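Local coordinates for protein inositol-3-phosphate synthase (Caenorhabditis elegans, PDB 1VKO) that binds nicotinamide-adenine-dinucleotide on a Rossmann-type domain and belongs to the myo-inositol-1-phosphate synthase family, at residues A[43-49]-A[60-66]; A[76-82]-A[240-246]. Residues are numbered along the deposited sequence.

Interaction 1: A[43-49]-A[60-66]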
ATOM      1  N   PHE A  43      27.520 -30.051  27.059  1.00 34.35           N
ATOM      2  CA  PHE A  43      27.080 -28.659  27.061  1.00 33.55           C
ATOM      3  C   PHE A  43      26.581 -28.292  28.455  1.00 33.87           C
ATOM      4  O   PHE A  43      25.770 -29.008  29.017  1.00 37.64           O
ATOM      5  CB  PHE A  43      25.976 -28.484  26.017  1.00 32.99           C
ATOM      6  CG  PHE A  43      25.256 -27.161  26.089  1.00 32.48           C
ATOM      7  CD1 PHE A  43      25.914 -25.968  25.785  1.00 31.38           C
ATOM      8  CD2 PHE A  43      23.911 -27.114  26.453  1.00 27.36           C
ATOM      9  CE1 PHE A  43      25.240 -24.742  25.855  1.00 24.74           C
ATOM     10  CE2 PHE A  43      23.240 -25.903  26.531  1.00 28.41           C
ATOM     11  CZ  PHE A  43      23.912 -24.714  26.224  1.00 23.33           C
ATOM     12  N   THR A  44      27.086 -27.200  29.018  1.00 33.38           N
ATOM     13  CA  THR A  44      26.634 -26.705  30.313  1.00 31.44           C
ATOM     14  C   THR A  44      25.530 -25.672  30.099  1.00 32.51           C
ATOM     15  O   THR A  44      25.793 -24.575  29.609  1.00 32.52           O
ATOM     16  CB  THR A  44      27.838 -26.113  31.080  1.00 32.81           C
ATOM     17  OG1 THR A  44      28.708 -27.179  31.522  1.00 32.03           O
ATOM     18  CG2 THR A  44      27.401 -25.428  32.365  1.00 26.93           C
ATOM     19  N   TYR A  45      24.288 -26.039  30.442  1.00 32.84           N
ATOM     20  CA  TYR A  45      23.098 -25.196  30.189  1.00 30.10           C
ATOM     21  C   TYR A  45      22.775 -24.187  31.320  1.00 30.89           C
ATOM     22  O   TYR A  45      22.555 -24.565  32.473  1.00 31.53           O
ATOM     23  CB  TYR A  45      21.889 -26.090  29.847  1.00 30.27           C
ATOM     24  CG  TYR A  45      20.557 -25.369  29.657  1.00 24.48           C
ATOM     25  CD1 TYR A  45      20.385 -24.436  28.624  1.00 32.37           C
ATOM     26  CD2 TYR A  45      19.468 -25.631  30.501  1.00 26.31           C
ATOM     27  CE1 TYR A  45      19.173 -23.767  28.442  1.00 25.96           C
ATOM     28  CE2 TYR A  45      18.230 -24.968  30.323  1.00 27.39           C
ATOM     29  CZ  TYR A  45      18.103 -24.043  29.285  1.00 22.86           C
ATOM     30  OH  TYR A  45      16.924 -23.390  29.071  1.00 28.77           O
ATOM     31  N   ARG A  46      22.747 -22.901  30.986  1.00 31.55           N
ATOM     32  CA  ARG A  46      22.475 -21.866  31.983  1.00 31.76           C
ATOM     33  C   ARG A  46      20.992 -21.591  32.130  1.00 28.80           C
ATOM     34  O   ARG A  46      20.377 -21.050  31.226  1.00 31.19           O
ATOM     35  CB  ARG A  46      23.172 -20.554  31.614  1.00 33.80           C
ATOM     36  CG  ARG A  46      24.694 -20.599  31.465  1.00 37.40           C
ATOM     37  CD  ARG A  46      25.282 -19.209  31.577  1.00 35.32           C
ATOM     38  NE  ARG A  46      26.583 -19.022  30.955  1.00 54.96           N
ATOM     39  CZ  ARG A  46      26.785 -18.453  29.764  1.00 63.87           C
ATOM     40  NH1 ARG A  46      25.765 -18.036  29.007  1.00 57.42           N
ATOM     41  NH2 ARG A  46      28.025 -18.326  29.315  1.00 65.07           N
ATOM     42  N   LYS A  47      20.419 -21.937  33.278  1.00 29.53           N
ATOM     43  CA  LYS A  47      18.968 -21.774  33.500  1.00 29.63           C
ATOM     44  C   LYS A  47      18.693 -21.061  34.802  1.00 29.89           C
ATOM     45  O   LYS A  47      19.288 -21.382  35.826  1.00 34.23           O
ATOM     46  CB  LYS A  47      18.240 -23.127  33.490  1.00 27.25           C
ATOM     47  CG  LYS A  47      16.759 -23.024  33.807  1.00 26.48           C
ATOM     48  CD  LYS A  47      16.002 -24.316  33.596  1.00 24.89           C
ATOM     49  CE  LYS A  47      14.736 -24.377  34.472  1.00 36.46           C
ATOM     50  NZ  LYS A  47      13.735 -23.271  34.284  1.00 37.53           N
ATOM     51  N   ASN A  48      17.808 -20.079  34.754  1.00 27.48           N
ATOM     52  CA  ASN A  48      17.361 -19.410  35.952  1.00 29.14           C
ATOM     53  C   ASN A  48      16.247 -20.191  36.638  1.00 28.79           C
ATOM     54  O   ASN A  48      15.400 -20.763  35.981  1.00 26.80           O
ATOM     55  CB  ASN A  48      16.873 -18.000  35.615  1.00 28.61           C
ATOM     56  CG  ASN A  48      17.999 -17.044  35.362  1.00 32.18           C
ATOM     57  OD1 ASN A  48      19.072 -17.166  35.963  1.00 28.70           O
ATOM     58  ND2 ASN A  48      17.767 -16.067  34.474  1.00 25.65           N
ATOM     59  N   HIS A  49      16.266 -20.220  37.962  1.00 28.77           N
ATOM     60  CA  HIS A  49      15.210 -20.848  38.720  1.00 29.99           C
ATOM     61  C   HIS A  49      14.608 -19.792  39.641  1.00 31.50           C
ATOM     62  O   HIS A  49      15.324 -18.933  40.144  1.00 32.91           O
ATOM     63  CB  HIS A  49      15.783 -22.012  39.527  1.00 30.73           C
ATOM     64  CG  HIS A  49      16.265 -23.154  38.684  1.00 23.12           C
ATOM     65  ND1 HIS A  49      15.558 -24.330  38.554  1.00 18.46           N
ATOM     66  CD2 HIS A  49      17.374 -23.293  37.920  1.00 19.75           C
ATOM     67  CE1 HIS A  49      16.221 -25.153  37.758  1.00 25.90           C
ATOM     68  NE2 HIS A  49      17.332 -24.553  37.369  1.00 26.27           N
ATOM     69  N   THR A  60      17.643 -17.584  40.919  1.00 30.15           N
ATOM     70  CA  THR A  60      18.805 -18.407  41.170  1.00 28.42           C
ATOM     71  C   THR A  60      19.323 -19.012  39.867  1.00 29.17           C
ATOM     72  O   THR A  60      18.728 -19.944  39.354  1.00 29.24           O
ATOM     73  CB  THR A  60      18.463 -19.522  42.187  1.00 30.12           C
ATOM     74  OG1 THR A  60      18.079 -18.937  43.439  1.00 35.55           O
ATOM     75  CG2 THR A  60      19.702 -20.318  42.544  1.00 22.47           C
ATOM     76  N   PRO A  61      20.427 -18.479  39.322  1.00 30.93           N
ATOM     77  CA  PRO A  61      21.072 -19.099  38.160  1.00 30.31           C
ATOM     78  C   PRO A  61      21.775 -20.425  38.503  1.00 30.13           C
ATOM     79  O   PRO A  61      22.616 -20.460  39.413  1.00 30.05           O
ATOM     80  CB  PRO A  61      22.095 -18.037  37.719  1.00 30.42           C
ATOM     81  CG  PRO A  61      22.374 -17.226  38.956  1.00 29.31           C
ATOM     82  CD  PRO A  61      21.113 -17.240  39.748  1.00 29.43           C
ATOM     83  N   LYS A  62      21.435 -21.492  37.781  1.00 28.59           N
ATOM     84  CA  LYS A  62      22.046 -22.804  37.988  1.00 28.63           C
ATOM     85  C   LYS A  62      22.581 -23.365  36.662  1.00 29.82           C
ATOM     86  O   LYS A  62      22.256 -22.861  35.598  1.00 28.79           O
ATOM     87  CB  LYS A  62      21.025 -23.768  38.657  1.00 30.45           C
ATOM     88  CG  LYS A  62      20.339 -23.192  39.943  1.00 32.42           C
ATOM     89  CD  LYS A  62      19.406 -24.174  40.671  1.00 38.08           C
ATOM     90  CE  LYS A  62      18.942 -23.601  42.033  1.00 43.73           C
ATOM     91  NZ  LYS A  62      17.867 -24.365  42.757  1.00 41.32           N
ATOM     92  N   GLU A  63      23.414 -24.404  36.720  1.00 33.14           N
ATOM     93  CA  GLU A  63      23.966 -25.002  35.498  1.00 35.69           C
ATOM     94  C   GLU A  63      23.583 -26.461  35.359  1.00 36.83           C
ATOM     95  O   GLU A  63      23.543 -27.182  36.350  1.00 38.85           O
ATOM     96  CB  GLU A  63      25.489 -24.888  35.431  1.00 35.78           C
ATOM     97  CG  GLU A  63      26.096 -23.640  36.059  1.00 44.50           C
ATOM     98  CD  GLU A  63      27.461 -23.315  35.479  1.00 53.39           C
ATOM     99  OE1 GLU A  63      27.487 -22.674  34.401  1.00 64.66           O
ATOM    100  OE2 GLU A  63      28.495 -23.696  36.084  1.00 50.65           O
ATOM    101  N   HIS A  64      23.336 -26.893  34.118  1.00 36.72           N
ATOM    102  CA  HIS A  64      22.865 -28.260  33.823  1.00 34.51           C
ATOM    103  C   HIS A  64      23.699 -28.921  32.708  1.00 35.03           C
ATOM    104  O   HIS A  64      23.559 -28.604  31.523  1.00 33.71           O
ATOM    105  CB  HIS A  64      21.377 -28.241  33.437  1.00 33.71           C
ATOM    106  CG  HIS A  64      20.475 -27.670  34.490  1.00 28.43           C
ATOM    107  ND1 HIS A  64      20.381 -26.318  34.740  1.00 26.42           N
ATOM    108  CD2 HIS A  64      19.609 -28.267  35.340  1.00 24.18           C
ATOM    109  CE1 HIS A  64      19.504 -26.107  35.707  1.00 18.72           C
ATOM    110  NE2 HIS A  64      19.022 -27.275  36.090  1.00 26.84           N
ATOM    111  N   ASP A  65      24.576 -29.844  33.078  1.00 34.54           N
ATOM    112  CA  ASP A  65      25.456 -30.415  32.073  1.00 35.59           C
ATOM    113  C   ASP A  65      24.685 -31.400  31.214  1.00 34.33           C
ATOM    114  O   ASP A  65      24.146 -32.382  31.712  1.00 35.25           O
ATOM    115  CB  ASP A  65      26.683 -31.057  32.723  1.00 37.32           C
ATOM    116  CG  ASP A  65      27.545 -30.040  33.466  1.00 45.59           C
ATOM    117  OD1 ASP A  65      27.138 -28.861  33.521  1.00 43.28           O
ATOM    118  OD2 ASP A  65      28.631 -30.322  34.033  1.00 50.34           O
ATOM    119  N   TYR A  66      24.587 -31.106  29.926  1.00 33.08           N
ATOM    120  CA  TYR A  66      23.983 -32.036  28.985  1.00 32.81           C
ATOM    121  C   TYR A  66      25.108 -32.818  28.320  1.00 33.16           C
ATOM    122  O   TYR A  66      26.156 -32.254  28.047  1.00 36.86           O
ATOM    123  CB  TYR A  66      23.163 -31.276  27.932  1.00 32.74           C
ATOM    124  CG  TYR A  66      21.728 -30.984  28.318  1.00 32.05           C
ATOM    125  CD1 TYR A  66      21.390 -29.810  28.977  1.00 35.01           C
ATOM    126  CD2 TYR A  66      20.706 -31.883  28.026  1.00 33.19           C
ATOM    127  CE1 TYR A  66      20.065 -29.531  29.339  1.00 24.40           C
ATOM    128  CE2 TYR A  66      19.370 -31.608  28.383  1.00 28.77           C
ATOM    129  CZ  TYR A  66      19.065 -30.428  29.038  1.00 32.46           C
ATOM    130  OH  TYR A  66      17.758 -30.133  29.395  1.00 28.25           O
TER
HETATM  131  O   HOH W   1      15.487 -18.633  43.569  1.00 28.21           O
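Eight backbone hydrogen bonds join 43-49 to 60-66. They come in reciprocal couples at Phe-43/Tyr-66, Tyr-45/His-64, Lys-47/Lys-62 and His-49/Thr-60. The shortest is Tyr-66 N to Phe-43 O, 2.6 Å. One side-chain bond adds to them: Thr-44 OG1 donates to Asp-65 OD1 at 3.0 Å. Asp-65 also forms a salt bridge with Lys-533 of the second subunit. The pairing is that of a regular antiparallel beta hairpin, strands 38-53 and 56-71, with the segment axes at 150°. Thr-44, Arg-46 and Asn-48 share one face with Asp-65, Glu-63 and Pro-61. Arg-46 reaches Asp-518 in a salt bridge, and Asn-48 ND2 bonds to Leu-128 O of the second subunit. The other face is more aromatic. Lys-62 CD lies over the His-49 ring in a CH-pi contact, 3.9 Å from its centroid. Tyr-45 CB packs on Tyr-66 CD1 at 3.9 Å. Leu-529 of the second subunit packs on His-64.

Interaction 2: A[76-82]-A[240-246]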
ATOM      1  N   LYS A  76      19.838 -42.944   5.251  1.00 32.34           N
ATOM      2  CA  LYS A  76      19.152 -42.990   3.950  1.00 28.80           C
ATOM      3  C   LYS A  76      17.677 -42.741   4.177  1.00 26.91           C
ATOM      4  O   LYS A  76      17.035 -43.469   4.938  1.00 29.80           O
ATOM      5  CB  LYS A  76      19.364 -44.321   3.237  1.00 25.34           C
ATOM      6  CG  LYS A  76      18.998 -44.249   1.761  1.00 25.01           C
ATOM      7  CD  LYS A  76      19.018 -45.621   1.080  1.00 16.48           C
ATOM      8  CE  LYS A  76      18.686 -45.443  -0.392  1.00 30.77           C
ATOM      9  NZ  LYS A  76      18.454 -46.731  -1.093  1.00 33.94           N
ATOM     10  N   THR A  77      17.139 -41.731   3.516  1.00 24.55           N
ATOM     11  CA  THR A  77      15.866 -41.126   3.957  1.00 22.18           C
ATOM     12  C   THR A  77      14.772 -41.044   2.900  1.00 20.35           C
ATOM     13  O   THR A  77      14.942 -40.437   1.855  1.00 19.95           O
ATOM     14  CB  THR A  77      16.170 -39.733   4.558  1.00 22.56           C
ATOM     15  OG1 THR A  77      16.924 -39.923   5.757  1.00 22.32           O
ATOM     16  CG2 THR A  77      14.921 -39.009   5.046  1.00 15.21           C
ATOM     17  N   GLY A  78      13.641 -41.672   3.183  1.00 21.57           N
ATOM     18  CA  GLY A  78      12.479 -41.563   2.300  1.00 20.11           C
ATOM     19  C   GLY A  78      11.468 -40.611   2.900  1.00 20.14           C
ATOM     20  O   GLY A  78      11.269 -40.607   4.119  1.00 18.22           O
ATOM     21  N   LEU A  79      10.832 -39.820   2.036  1.00 20.06           N
ATOM     22  CA  LEU A  79       9.723 -38.925   2.439  1.00 21.09           C
ATOM     23  C   LEU A  79       8.459 -39.245   1.671  1.00 18.22           C
ATOM     24  O   LEU A  79       8.459 -39.295   0.414  1.00 15.57           O
ATOM     25  CB  LEU A  79      10.095 -37.414   2.285  1.00 20.76           C
ATOM     26  CG  LEU A  79       9.024 -36.327   2.569  1.00 24.07           C
ATOM     27  CD1 LEU A  79       8.615 -36.331   4.031  1.00 18.25           C
ATOM     28  CD2 LEU A  79       9.516 -34.944   2.212  1.00 22.03           C
ATOM     29  N   LEU A  80       7.384 -39.439   2.435  1.00 17.09           N
ATOM     30  CA  LEU A  80       6.089 -39.751   1.872  1.00 18.90           C
ATOM     31  C   LEU A  80       5.100 -38.624   2.087  1.00 19.02           C
ATOM     32  O   LEU A  80       4.727 -38.312   3.240  1.00 18.40           O
ATOM     33  CB  LEU A  80       5.506 -41.023   2.514  1.00 17.49           C
ATOM     34  CG  LEU A  80       6.168 -42.363   2.274  1.00 16.79           C
ATOM     35  CD1 LEU A  80       5.870 -43.313   3.441  1.00 10.48           C
ATOM     36  CD2 LEU A  80       5.692 -42.929   0.962  1.00 24.84           C
ATOM     37  N   LEU A  81       4.604 -38.043   0.997  1.00 20.45           N
ATOM     38  CA  LEU A  81       3.714 -36.886   1.176  1.00 19.12           C
ATOM     39  C   LEU A  81       2.301 -37.271   0.941  1.00 17.68           C
ATOM     40  O   LEU A  81       1.979 -37.936  -0.051  1.00 24.22           O
ATOM     41  CB  LEU A  81       4.109 -35.725   0.261  1.00 18.28           C
ATOM     42  CG  LEU A  81       5.580 -35.274   0.310  1.00 21.74           C
ATOM     43  CD1 LEU A  81       5.916 -34.161  -0.660  1.00 21.17           C
ATOM     44  CD2 LEU A  81       5.936 -34.838   1.711  1.00  8.51           C
ATOM     45  N   VAL A  82       1.443 -36.857   1.842  1.00 19.60           N
ATOM     46  CA  VAL A  82       0.016 -36.960   1.578  1.00 18.34           C
ATOM     47  C   VAL A  82      -0.398 -35.700   0.868  1.00 21.89           C
ATOM     48  O   VAL A  82      -0.095 -34.574   1.317  1.00 22.63           O
ATOM     49  CB  VAL A  82      -0.795 -37.200   2.842  1.00 14.17           C
ATOM     50  CG1 VAL A  82      -2.204 -37.639   2.474  1.00 12.70           C
ATOM     51  CG2 VAL A  82      -0.094 -38.254   3.715  1.00 13.64           C
ATOM     52  N   LEU A 240      15.516 -47.928   3.140  1.00 29.28           N
ATOM     53  CA  LEU A 240      15.603 -46.674   3.884  1.00 26.04           C
ATOM     54  C   LEU A 240      15.850 -46.894   5.360  1.00 25.81           C
ATOM     55  O   LEU A 240      15.294 -47.796   5.961  1.00 26.44           O
ATOM     56  CB  LEU A 240      14.279 -45.931   3.741  1.00 25.23           C
ATOM     57  CG  LEU A 240      13.836 -45.656   2.304  1.00 26.04           C
ATOM     58  CD1 LEU A 240      12.389 -45.215   2.279  1.00 11.36           C
ATOM     59  CD2 LEU A 240      14.734 -44.623   1.605  1.00 23.46           C
ATOM     60  N   GLU A 241      16.661 -46.040   5.958  1.00 27.20           N
ATOM     61  CA  GLU A 241      16.836 -46.078   7.399  1.00 28.84           C
ATOM     62  C   GLU A 241      16.006 -45.039   8.133  1.00 29.22           C
ATOM     63  O   GLU A 241      15.881 -45.149   9.346  1.00 32.25           O
ATOM     64  CB  GLU A 241      18.305 -45.891   7.772  1.00 30.62           C
ATOM     65  CG  GLU A 241      19.259 -46.945   7.219  1.00 37.23           C
ATOM     66  CD  GLU A 241      20.627 -46.353   6.974  1.00 48.91           C
ATOM     67  OE1 GLU A 241      21.324 -46.042   7.963  1.00 55.48           O
ATOM     68  OE2 GLU A 241      20.991 -46.169   5.792  1.00 55.98           O
ATOM     69  N   CYS A 242      15.492 -44.020   7.432  1.00 25.34           N
ATOM     70  CA  CYS A 242      14.577 -43.025   8.043  1.00 25.02           C
ATOM     71  C   CYS A 242      13.399 -42.775   7.126  1.00 22.78           C
ATOM     72  O   CYS A 242      13.575 -42.418   5.961  1.00 21.59           O
ATOM     73  CB  CYS A 242      15.281 -41.693   8.316  1.00 26.46           C
ATOM     74  SG  CYS A 242      14.340 -40.519   9.329  1.00 31.00           S
ATOM     75  N   VAL A 243      12.194 -42.971   7.650  1.00 21.72           N
ATOM     76  CA  VAL A 243      10.988 -42.750   6.860  1.00 21.91           C
ATOM     77  C   VAL A 243      10.225 -41.634   7.555  1.00 22.18           C
ATOM     78  O   VAL A 243       9.973 -41.718   8.765  1.00 20.27           O
ATOM     79  CB  VAL A 243      10.096 -44.023   6.794  1.00 19.72           C
ATOM     80  CG1 VAL A 243       8.819 -43.754   6.054  1.00 13.58           C
ATOM     81  CG2 VAL A 243      10.833 -45.140   6.112  1.00 27.35           C
ATOM     82  N   ILE A 244       9.885 -40.601   6.794  1.00 20.76           N
ATOM     83  CA  ILE A 244       9.092 -39.496   7.299  1.00 21.24           C
ATOM     84  C   ILE A 244       7.844 -39.406   6.434  1.00 22.00           C
ATOM     85  O   ILE A 244       7.928 -39.474   5.195  1.00 18.98           O
ATOM     86  CB  ILE A 244       9.871 -38.160   7.251  1.00 21.01           C
ATOM     87  CG1 ILE A 244      11.130 -38.242   8.078  1.00 14.93           C
ATOM     88  CG2 ILE A 244       8.981 -36.961   7.756  1.00 24.98           C
ATOM     89  CD1 ILE A 244      12.280 -37.352   7.510  1.00 21.03           C
ATOM     90  N   VAL A 245       6.694 -39.295   7.104  1.00 22.09           N
ATOM     91  CA  VAL A 245       5.434 -39.057   6.455  1.00 21.62           C
ATOM     92  C   VAL A 245       4.975 -37.630   6.753  1.00 25.48           C
ATOM     93  O   VAL A 245       5.058 -37.149   7.900  1.00 24.88           O
ATOM     94  CB  VAL A 245       4.379 -40.030   6.936  1.00 25.99           C
ATOM     95  CG1 VAL A 245       2.925 -39.533   6.505  1.00  8.62           C
ATOM     96  CG2 VAL A 245       4.711 -41.423   6.425  1.00  9.63           C
ATOM     97  N   LEU A 246       4.491 -36.945   5.725  1.00 25.14           N
ATOM     98  CA  LEU A 246       4.161 -35.533   5.882  1.00 22.64           C
ATOM     99  C   LEU A 246       2.884 -35.190   5.138  1.00 23.45           C
ATOM    100  O   LEU A 246       2.729 -35.503   3.938  1.00 22.76           O
ATOM    101  CB  LEU A 246       5.336 -34.651   5.410  1.00 22.65           C
ATOM    102  CG  LEU A 246       5.229 -33.139   5.573  1.00 23.34           C
ATOM    103  CD1 LEU A 246       6.620 -32.472   5.867  1.00 14.94           C
ATOM    104  CD2 LEU A 246       4.548 -32.531   4.334  1.00 11.78           C
TER
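Strands 77-82 and 242-246 run parallel, 16° apart, with their axes 4.7 Å apart at the closest. Lys-76 O opens the ladder by accepting from both Glu-241 N (2.8 Å) and Cys-242 N (3.0 Å). Bonds then alternate between the strands up to Val-82 N to Leu-246 O, 2.8 Å.

The side chains divide between two faces. Gly-78 makes a hollow on one of them. Leu-240 fills it: its CD2 lies 3.5 Å from Gly-78 N. A CB on Gly-78 would sit only 2.4 Å from Leu-240 CD1, a clash. Further along this face, Leu-80 CD1 rests in the shallow groove between two valines, 4.0 Å from Val-243 CG1 and 3.7 Å from Val-245 CG2. On the opposite face, Leu-79 CD1 fits between Ile-244 CG2 (3.8 Å) and Leu-246 CB (3.9 Å). Leu-81 CD2 meets Leu-246 CB at 3.8 Å, so Leu-246 packs against both leucines. Thr-77 CG2 touches Ile-244 CD1 at 4.0 Å.

These are inner strands of the parallel sheet of a Rossmann-type domain. At the C-terminal end of its strand, the Val-82 side chain comes within about 3 Å of the bound NAD. Strand 154-159 lies beside 77-82, and strand 295-298 beside 242-247. Helix 220-238 packs on the Leu-80 and Val-243 face through Ile-231, Phe-234 and Lys-235. Helix 440-458 packs on the other face, where Ile-448 and Ala-452 meet Leu-79 and Glu-456 meets Thr-77 and Cys-242.

How the interactions relate
Both interactions are strand pairs, but they belong to different sheets and share no element. Their centres are about 36 Å apart and their nearest atoms about 22 Å. Interaction 1 is a local antiparallel hairpin, only partly buried, its centre about 28 Å from the centre of the chain. Interaction 2 joins strands far apart in sequence and lies deeper, its centre about 15 Å from the centre of the chain. The chemistry follows the place. Interaction 1 carries polar, charged and aromatic side chains, several of which meet the second subunit. Interaction 2 is mostly aliphatic, and its faces are packed by helices of the same chain. Strand 56-71 is followed directly by strand 77-82, so the chain passes from one sheet to the other.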